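Local atomic coordinates of uncharacterized protein MJ0764 (Methanocaldococcus jannaschii, PDB entry 2B8M), a protein that is of unknown function but adopts the double-stranded beta-helix fold of the RmlC-like cupins, a barrel that in many relatives holds a metal or small ligand. Residues A[16-21]-A[38-43]; A[49-52]-A[57-60]; A[84-89]-A[94-99]. All coordinates share one frame; numbering follows the deposited sequence.

How the interactions relate
All three interactions belong to one cupin barrel. Interactions 2 and 3 bridge its two facing sheets and share one largely apolar interior, their centres about 5 Å apart; strands 49-55 and 93-100 are neighbours in one sheet, strands 57-62 and 83-87 in the other. Interaction 1 lies at the surface, its centre about 8 Å from that of interaction 3 and 12 Å from that of interaction 2. It is tied to interaction 3 through the backbone of 38-43, as in the 2.9 Å approach of Met40 N to Ile86 O. One ethanediol (chain H), probably from the crystallisation liquor, touches His43 and comes about 4 Å from the side chains of Leu51 and Ile86.

Interaction 1: residues A[16-21]-A[38-43]; sequences KVVEKL and EQMPKH. With EDO (1,2-ethanediol), chain F; SO4 (sulfate ion), chain C; EDO (1,2-ethanediol), chain H; SO4 (sulfate ion), chain B.
Lys16, just before strand 17-23, and Val18 on it, an edge strand of its cupin sheet within this chain, meet Glu38, Gln39 and Met40 of the loop that leads toward the opposing sheet. The polar part rests on Lys16. With CG anti to the backbone N (chi1 -173°) and the rest of the chain extended, its ammonium reaches the loop, where NZ donates a 3.3 Å hydrogen bond to Gln39 O, tilted from the carbonyl plane. On the way Lys16 passes obliquely across the bent side chain of Glu38, and its CD lies 3.5 Å from Glu38 OE1. The charges attract only loosely, Lys16 NZ standing 4.3 Å from Glu38 OE1, beyond a salt bridge.

The apolar part is a tip-to-tip meeting. Met40, present as selenomethionine, is bent at chi2 and chi3 and sets its SE 3.8 Å from Val18 CG2, while its CE touches both methyls of the valine.

Within 38-43, His43 ND1 donates to Pro41 O at 2.9 Å with a nearly straight N-H (162°). The acceptor lies in the imidazole plane, but the ring nitrogen stands above the carbonyl plane of Pro41. At the far side of the ring His43 NE2 shares a 2.9 Å hydrogen bond with O2 of an ethanediol (chain H), so both ring nitrogens have a partner in the crystal. Lys20 holds a sulfate through NZ, and Val18 N donates to another ethanediol; all these small molecules probably come from the crystallisation liquor.

Strand 17-23 pairs with strand 28-35, where Lys16 touches Leu34 and Met40 touches Ile32. The loop is laced by backbone bonds to Ile86 and Asn88, and His43 opens strand 43-44, which pairs with strand 83-87.

Interaction 2: residues A[49-52]-A[57-60]; sequences VHLI and EMTL
Leu51 and Met58 meet inside the double-stranded beta-helix of the cupin, bridging two strands that follow one another in the chain but lie in opposing sheets. Met58, present as selenomethionine, stretches out from its strand with CG anti to the backbone N (chi1 172°) and turns only at its last bond. This brings Met58 SE 3.7 Å from Leu51 CD1. The two side chains cross at about a right angle, and CE of Met58 also lies 4.2 Å from Leu51 CD1. A looser touch, 4.3 Å between Leu51 CD1 and Leu60 CD1, makes the same leucine methyl the meeting point for Met58 and Leu60. All three residues are buried, and the contacts between the segments are all apolar.

The next shell closes round this trio. Ile86 touches all three side chains, Leu94 and Phe96 pack on Met58, Val98 lies on Leu51, and Val76 on Leu60. Backbone pairing fixes the strands behind them, Leu51 with Val76 and Met58 with Tyr70. On the outward face of 49-52, His50 and Ile52 pack against Val22 and Phe97 of the second subunit. On 57-60, Glu57 forms a salt bridge with Lys71. The other branch of Leu51, its CD2 methyl, looks toward atom C1 of a bound ethanediol (chain H).

Interaction 3: residues A[84-89]-A[94-99]; sequences MLIQNI and LEFFVV
Asn88 and Leu94 bring the two backbones closest, their CA atoms 6.3 Å apart just either side of the connecting turn. From there the strands diverge: the axes of 84-87 and 94-99 approach to 10.1 Å and run at 136°, well away from antiparallel. They are consecutive strands in the two facing sheets of the cupin double-stranded beta-helix, and their side chains pack these sheets together.

Ile86 and Phe96 meet head-on across the gap. The CG2 methyl of Ile86 lies 3.8 Å from Phe96 CZ and meets the ring obliquely, while Ile86 CD1 lies 3.9 Å from both CE2 and CZ of Phe96. Phe96 holds CG between its backbone N and carbonyl carbon (chi1 57°), the crowded position, which turns the ring tip toward the isoleucine. An alanine in place of Ile86 is likely to open a gap at the far end of the Phe96 ring, leaving the ring freer to shift.

Nearer the turn, Asn88 and Leu94 run alongside one another, pointing opposite ways. Leu94 CD2 packs on Asn88 CB and also approaches Gln87 O, both at 3.9 Å. Asn88 CG and ND2 lie against Leu94 CB, 3.7 Å away, but ND2 and Leu94 N are both donors and do not bond. Instead ND2 donates to Leu34 O and OD1 bonds Ser91 OG, bonds that probably fix the rotation of the amide.

Strand 93-100 runs between strands 28-35 and 49-55, with Ile32 packing on Phe96 and Val98; strand 83-87 lies between 43-44 and 57-62.

Interaction 1: residues A[16-21]-A[38-43]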
loop_
_atom_site.group_PDB
_atom_site.type_symbol
_atom_site.label_atom_id
_atom_site.label_comp_id
_atom_site.label_asym_id
_atom_site.label_seq_id
_atom_site.Cartn_x
_atom_site.Cartn_y
_atom_site.Cartn_z
ATOM N N LYS A 16 14.999 9.419 8.701
ATOM C CA LYS A 16 13.703 9.085 9.247
ATOM C C LYS A 16 12.612 9.930 8.611
ATOM O O LYS A 16 12.657 11.174 8.646
ATOM C CB LYS A 16 13.677 9.262 10.774
ATOM C CG LYS A 16 12.412 8.766 11.385
ATOM C CD LYS A 16 12.473 8.643 12.911
ATOM C CE LYS A 16 11.124 8.180 13.453
ATOM N NZ LYS A 16 11.029 8.132 14.959
ATOM N N VAL A 17 11.616 9.245 8.044
ATOM C CA VAL A 17 10.501 9.861 7.330
ATOM C C VAL A 17 9.228 9.214 7.866
ATOM O O VAL A 17 9.132 7.997 7.882
ATOM C CB VAL A 17 10.622 9.513 5.816
ATOM C CG1 VAL A 17 9.381 9.808 5.083
ATOM C CG2 VAL A 17 11.822 10.199 5.184
ATOM N N VAL A 18 8.284 10.019 8.336
ATOM C CA VAL A 18 6.925 9.578 8.678
ATOM C C VAL A 18 5.897 10.432 7.928
ATOM O O VAL A 18 5.489 11.506 8.390
ATOM C CB VAL A 18 6.649 9.576 10.198
ATOM C CG1 VAL A 18 5.241 9.104 10.495
ATOM C CG2 VAL A 18 7.656 8.689 10.924
ATOM N N GLU A 19 5.462 9.929 6.778
ATOM C CA GLU A 19 4.565 10.648 5.887
ATOM C C GLU A 19 3.127 10.152 5.985
ATOM O O GLU A 19 2.785 9.089 5.454
ATOM C CB GLU A 19 5.045 10.536 4.423
ATOM C CG GLU A 19 6.377 11.134 4.228
ATOM C CD GLU A 19 6.856 11.128 2.799
ATOM O OE1 GLU A 19 6.881 10.041 2.156
ATOM O OE2 GLU A 19 7.300 12.197 2.366
ATOM N N LYS A 20 2.296 10.960 6.636
ATOM C CA LYS A 20 0.890 10.640 6.828
ATOM C C LYS A 20 0.147 11.257 5.681
ATOM O O LYS A 20 -0.302 12.383 5.757
ATOM C CB LYS A 20 0.432 11.173 8.165
ATOM C CG LYS A 20 1.141 10.412 9.299
ATOM C CD LYS A 20 0.629 10.794 10.668
ATOM C CE LYS A 20 -0.585 9.954 11.080
ATOM N NZ LYS A 20 -1.281 10.490 12.295
ATOM N N LEU A 21 0.078 10.504 4.588
ATOM C CA LEU A 21 -0.294 11.081 3.306
ATOM C C LEU A 21 -1.761 11.055 3.013
ATOM O O LEU A 21 -2.338 12.111 2.729
ATOM C CB LEU A 21 0.468 10.391 2.191
ATOM C CG LEU A 21 1.961 10.810 2.124
ATOM C CD1 LEU A 21 2.646 9.814 1.209
ATOM C CD2 LEU A 21 2.175 12.231 1.684
ATOM N N GLU A 38 16.348 3.211 14.367
ATOM C CA GLU A 38 15.193 4.031 14.651
ATOM C C GLU A 38 14.017 3.137 14.902
ATOM O O GLU A 38 13.981 1.969 14.473
ATOM C CB GLU A 38 14.879 4.999 13.496
ATOM C CG GLU A 38 16.050 5.935 13.112
ATOM C CD GLU A 38 16.212 7.150 13.999
ATOM O OE1 GLU A 38 15.265 7.533 14.736
ATOM O OE2 GLU A 38 17.319 7.734 13.954
ATOM N N GLN A 39 12.993 3.709 15.538
ATOM C CA GLN A 39 11.759 2.986 15.744
ATOM C C GLN A 39 10.565 3.912 15.832
ATOM O O GLN A 39 10.719 5.096 16.083
ATOM C CB GLN A 39 11.844 2.146 16.996
ATOM C CG GLN A 39 12.004 2.896 18.297
ATOM C CD GLN A 39 12.463 1.968 19.383
ATOM O OE1 GLN A 39 13.550 1.419 19.284
ATOM N NE2 GLN A 39 11.629 1.739 20.400
HETATM N N MSE A 40 9.382 3.330 15.651
HETATM C CA MSE A 40 8.112 4.042 15.825
HETATM C C MSE A 40 7.593 3.946 17.275
HETATM O O MSE A 40 8.004 3.085 18.045
HETATM C CB MSE A 40 7.051 3.487 14.874
HETATM C CG MSE A 40 7.421 3.532 13.413
HETATM SE SE MSE A 40 7.560 5.352 12.789
HETATM C CE MSE A 40 5.641 5.860 12.843
ATOM N N PRO A 41 6.652 4.833 17.647
ATOM C CA PRO A 41 6.102 4.759 19.005
ATOM C C PRO A 41 5.388 3.446 19.261
ATOM O O PRO A 41 4.736 2.913 18.350
ATOM C CB PRO A 41 5.111 5.939 19.039
ATOM C CG PRO A 41 5.682 6.889 18.044
ATOM C CD PRO A 41 6.076 5.964 16.921
ATOM N N LYS A 42 5.506 2.936 20.478
ATOM C CA LYS A 42 4.698 1.794 20.890
ATOM C C LYS A 42 3.264 2.246 21.107
ATOM O O LYS A 42 3.013 3.277 21.725
ATOM C CB LYS A 42 5.227 1.147 22.167
ATOM C CG LYS A 42 4.469 -0.116 22.550
ATOM C CD LYS A 42 5.036 -0.785 23.768
ATOM C CE LYS A 42 6.291 -1.520 23.431
ATOM N NZ LYS A 42 6.610 -2.518 24.498
ATOM N N HIS A 43 2.324 1.472 20.595
ATOM C CA HIS A 43 0.918 1.864 20.641
ATOM C C HIS A 43 0.046 0.686 20.274
ATOM O O HIS A 43 0.525 -0.307 19.764
ATOM C CB HIS A 43 0.634 3.031 19.669
ATOM C CG HIS A 43 0.734 2.662 18.225
ATOM N ND1 HIS A 43 1.945 2.447 17.602
ATOM C CD2 HIS A 43 -0.218 2.443 17.285
ATOM C CE1 HIS A 43 1.733 2.134 16.334
ATOM N NE2 HIS A 43 0.431 2.127 16.115
HETATM C C1 EDO F . 7.959 13.781 8.659
HETATM O O1 EDO F . 8.780 12.721 9.179
HETATM C C2 EDO F . 7.774 13.576 7.161
HETATM O O2 EDO F . 8.953 13.009 6.598
HETATM S S SO4 C . 7.968 -1.164 27.415
HETATM O O1 SO4 C . 7.183 -2.356 27.744
HETATM O O2 SO4 C . 9.410 -1.492 27.554
HETATM O O3 SO4 C . 7.676 -0.838 26.012
HETATM O O4 SO4 C . 7.656 -0.057 28.348
HETATM C C1 EDO H . 1.217 1.616 11.720
HETATM O O1 EDO H . 2.475 2.197 12.034
HETATM C C2 EDO H . 0.511 1.112 12.961
HETATM O O2 EDO H . -0.512 2.009 13.382
HETATM S S SO4 B . -3.954 8.024 13.325
HETATM O O1 SO4 B . -5.347 7.842 12.907
HETATM O O2 SO4 B . -3.190 8.637 12.234
HETATM O O3 SO4 B . -3.884 8.887 14.504
HETATM O O4 SO4 B . -3.368 6.732 13.659
#

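Interaction 2: residues A[49-52]-A[57-60]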
loop_
_atom_site.group_PDB
_atom_site.type_symbol
_atom_site.label_atom_id
_atom_site.label_comp_id
_atom_site.label_asym_id
_atom_site.label_seq_id
_atom_site.Cartn_x
_atom_site.Cartn_y
_atom_site.Cartn_z
ATOM N N VAL A 49 -4.647 -3.105 10.301
ATOM C CA VAL A 49 -3.379 -2.602 9.711
ATOM C C VAL A 49 -2.747 -3.614 8.790
ATOM O O VAL A 49 -2.681 -4.798 9.106
ATOM C CB VAL A 49 -2.354 -2.249 10.812
ATOM C CG1 VAL A 49 -0.964 -1.825 10.233
ATOM C CG2 VAL A 49 -2.917 -1.187 11.730
ATOM N N HIS A 50 -2.263 -3.116 7.660
ATOM C CA HIS A 50 -1.336 -3.840 6.803
ATOM C C HIS A 50 -0.094 -3.023 6.505
ATOM O O HIS A 50 -0.181 -1.855 6.132
ATOM C CB HIS A 50 -1.976 -4.294 5.488
ATOM C CG HIS A 50 -3.030 -5.324 5.654
ATOM N ND1 HIS A 50 -4.330 -4.997 5.973
ATOM C CD2 HIS A 50 -2.981 -6.680 5.594
ATOM C CE1 HIS A 50 -5.045 -6.112 6.054
ATOM N NE2 HIS A 50 -4.243 -7.142 5.878
ATOM N N LEU A 51 1.037 -3.672 6.713
ATOM C CA LEU A 51 2.360 -3.098 6.613
ATOM C C LEU A 51 2.954 -3.670 5.332
ATOM O O LEU A 51 3.172 -4.863 5.228
ATOM C CB LEU A 51 3.216 -3.509 7.841
ATOM C CG LEU A 51 2.607 -3.083 9.177
ATOM C CD1 LEU A 51 3.444 -3.649 10.314
ATOM C CD2 LEU A 51 2.505 -1.579 9.250
ATOM N N ILE A 52 3.203 -2.816 4.343
ATOM C CA ILE A 52 3.733 -3.273 3.061
ATOM C C ILE A 52 5.218 -2.933 3.010
ATOM O O ILE A 52 5.612 -1.771 2.849
ATOM C CB ILE A 52 2.976 -2.614 1.865
ATOM C CG1 ILE A 52 1.466 -2.889 1.916
ATOM C CG2 ILE A 52 3.594 -3.116 0.576
ATOM C CD1 ILE A 52 0.639 -2.030 0.978
ATOM N N GLU A 57 14.432 -4.592 6.573
ATOM C CA GLU A 57 13.918 -5.595 7.478
ATOM C C GLU A 57 13.312 -4.916 8.689
ATOM O O GLU A 57 13.942 -4.049 9.311
ATOM C CB GLU A 57 15.055 -6.510 7.916
ATOM C CG GLU A 57 14.644 -7.643 8.873
ATOM C CD GLU A 57 15.787 -8.615 9.117
ATOM O OE1 GLU A 57 16.582 -8.838 8.176
ATOM O OE2 GLU A 57 15.904 -9.134 10.243
HETATM N N MSE A 58 12.083 -5.326 9.012
HETATM C CA MSE A 58 11.346 -4.800 10.131
HETATM C C MSE A 58 11.397 -5.793 11.257
HETATM O O MSE A 58 11.257 -6.970 11.021
HETATM C CB MSE A 58 9.878 -4.624 9.732
HETATM C CG MSE A 58 8.988 -4.254 10.891
HETATM SE SE MSE A 58 7.122 -4.194 10.344
HETATM C CE MSE A 58 7.268 -2.653 9.020
ATOM N N THR A 59 11.567 -5.300 12.480
ATOM C CA THR A 59 11.404 -6.094 13.669
ATOM C C THR A 59 10.107 -5.614 14.305
ATOM O O THR A 59 9.974 -4.452 14.724
ATOM C CB THR A 59 12.632 -5.946 14.590
ATOM O OG1 THR A 59 13.782 -6.405 13.896
ATOM C CG2 THR A 59 12.486 -6.775 15.840
ATOM N N LEU A 60 9.141 -6.522 14.355
ATOM C CA LEU A 60 7.783 -6.242 14.798
ATOM C C LEU A 60 7.487 -7.042 16.065
ATOM O O LEU A 60 7.568 -8.252 16.083
ATOM C CB LEU A 60 6.809 -6.678 13.702
ATOM C CG LEU A 60 5.343 -6.426 14.028
ATOM C CD1 LEU A 60 5.066 -4.942 14.120
ATOM C CD2 LEU A 60 4.453 -7.076 12.971
#

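Interaction 3: residues A[84-89]-A[94-99]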
loop_
_atom_site.group_PDB
_atom_site.type_symbol
_atom_site.label_atom_id
_atom_site.label_comp_id
_atom_site.label_asym_id
_atom_site.label_seq_id
_atom_site.Cartn_x
_atom_site.Cartn_y
_atom_site.Cartn_z
HETATM N N MSE A 84 1.635 -2.869 19.472
HETATM C CA MSE A 84 2.708 -3.093 18.523
HETATM C C MSE A 84 3.875 -2.137 18.651
HETATM O O MSE A 84 3.756 -0.982 19.109
HETATM C CB MSE A 84 2.205 -2.980 17.089
HETATM C CG MSE A 84 1.556 -1.645 16.790
HETATM SE SE MSE A 84 0.651 -1.615 15.047
HETATM C CE MSE A 84 2.151 -1.896 13.992
ATOM N N LEU A 85 5.020 -2.664 18.263
ATOM C CA LEU A 85 6.225 -1.865 18.107
ATOM C C LEU A 85 6.957 -2.262 16.828
ATOM O O LEU A 85 7.192 -3.467 16.593
ATOM C CB LEU A 85 7.149 -2.125 19.255
ATOM C CG LEU A 85 8.502 -1.435 19.205
ATOM C CD1 LEU A 85 8.287 0.049 19.209
ATOM C CD2 LEU A 85 9.383 -1.917 20.306
ATOM N N ILE A 86 7.292 -1.242 16.031
ATOM C CA ILE A 86 8.070 -1.392 14.826
ATOM C C ILE A 86 9.420 -0.788 15.019
ATOM O O ILE A 86 9.542 0.413 15.274
ATOM C CB ILE A 86 7.386 -0.697 13.626
ATOM C CG1 ILE A 86 6.070 -1.408 13.272
ATOM C CG2 ILE A 86 8.266 -0.668 12.398
ATOM C CD1 ILE A 86 5.232 -0.614 12.271
ATOM N N GLN A 87 10.435 -1.604 14.811
ATOM C CA GLN A 87 11.830 -1.196 14.905
ATOM C C GLN A 87 12.600 -1.593 13.655
ATOM O O GLN A 87 12.274 -2.588 13.005
ATOM C CB GLN A 87 12.514 -1.868 16.091
ATOM C CG GLN A 87 11.892 -1.658 17.447
ATOM C CD GLN A 87 12.600 -2.509 18.451
ATOM O OE1 GLN A 87 13.414 -2.021 19.263
ATOM N NE2 GLN A 87 12.333 -3.799 18.397
ATOM N N ASN A 88 13.589 -0.774 13.275
ATOM C CA ASN A 88 14.612 -1.210 12.369
ATOM C C ASN A 88 15.917 -1.439 13.075
ATOM O O ASN A 88 16.678 -0.513 13.369
ATOM C CB ASN A 88 14.811 -0.237 11.209
ATOM C CG ASN A 88 15.849 -0.733 10.195
ATOM O OD1 ASN A 88 16.243 -1.906 10.195
ATOM N ND2 ASN A 88 16.334 0.167 9.378
ATOM N N ILE A 89 16.176 -2.703 13.345
ATOM C CA ILE A 89 17.416 -3.126 13.973
ATOM C C ILE A 89 18.410 -3.662 12.936
ATOM O O ILE A 89 19.614 -3.428 13.037
ATOM C CB ILE A 89 17.123 -4.213 14.997
ATOM C CG1 ILE A 89 16.153 -3.684 16.053
ATOM C CG2 ILE A 89 18.409 -4.708 15.654
ATOM C CD1 ILE A 89 15.751 -4.714 17.073
ATOM N N LEU A 94 14.796 0.747 6.385
ATOM C CA LEU A 94 13.545 0.018 6.326
ATOM C C LEU A 94 12.542 0.990 5.797
ATOM O O LEU A 94 12.425 2.086 6.347
ATOM C CB LEU A 94 13.066 -0.374 7.710
ATOM C CG LEU A 94 11.634 -0.862 8.009
ATOM C CD1 LEU A 94 11.271 -2.120 7.218
ATOM C CD2 LEU A 94 11.499 -1.159 9.435
ATOM N N GLU A 95 11.843 0.576 4.755
ATOM C CA GLU A 95 10.834 1.377 4.102
ATOM C C GLU A 95 9.552 0.561 3.965
ATOM O O GLU A 95 9.573 -0.549 3.434
ATOM C CB GLU A 95 11.329 1.858 2.729
ATOM C CG GLU A 95 10.395 2.850 2.120
ATOM C CD GLU A 95 10.868 3.399 0.797
ATOM O OE1 GLU A 95 11.960 2.998 0.355
ATOM O OE2 GLU A 95 10.139 4.222 0.189
ATOM N N PHE A 96 8.437 1.123 4.426
ATOM C CA PHE A 96 7.130 0.440 4.333
ATOM C C PHE A 96 5.991 1.427 4.150
ATOM O O PHE A 96 6.136 2.619 4.459
ATOM C CB PHE A 96 6.874 -0.516 5.501
ATOM C CG PHE A 96 6.933 0.112 6.828
ATOM C CD1 PHE A 96 8.145 0.429 7.395
ATOM C CD2 PHE A 96 5.780 0.392 7.533
ATOM C CE1 PHE A 96 8.203 1.024 8.670
ATOM C CE2 PHE A 96 5.813 0.987 8.773
ATOM C CZ PHE A 96 7.031 1.324 9.344
ATOM N N PHE A 97 4.877 0.922 3.643
ATOM C CA PHE A 97 3.613 1.617 3.711
ATOM C C PHE A 97 2.735 1.014 4.773
ATOM O O PHE A 97 2.785 -0.185 5.015
ATOM C CB PHE A 97 2.883 1.595 2.372
ATOM C CG PHE A 97 3.655 2.283 1.286
ATOM C CD1 PHE A 97 4.604 1.592 0.536
ATOM C CD2 PHE A 97 3.455 3.637 1.042
ATOM C CE1 PHE A 97 5.323 2.263 -0.419
ATOM C CE2 PHE A 97 4.161 4.291 0.066
ATOM C CZ PHE A 97 5.094 3.618 -0.650
ATOM N N VAL A 98 1.915 1.871 5.362
ATOM C CA VAL A 98 0.940 1.475 6.351
ATOM C C VAL A 98 -0.420 1.747 5.739
ATOM O O VAL A 98 -0.676 2.858 5.319
ATOM C CB VAL A 98 1.064 2.300 7.636
ATOM C CG1 VAL A 98 0.024 1.914 8.625
ATOM C CG2 VAL A 98 2.445 2.138 8.262
ATOM N N VAL A 99 -1.260 0.709 5.663
ATOM C CA VAL A 99 -2.595 0.827 5.124
ATOM C C VAL A 99 -3.544 0.514 6.264
ATOM O O VAL A 99 -3.436 -0.514 6.928
ATOM C CB VAL A 99 -2.829 -0.156 3.962
ATOM C CG1 VAL A 99 -4.308 -0.159 3.547
ATOM C CG2 VAL A 99 -1.892 0.129 2.812
#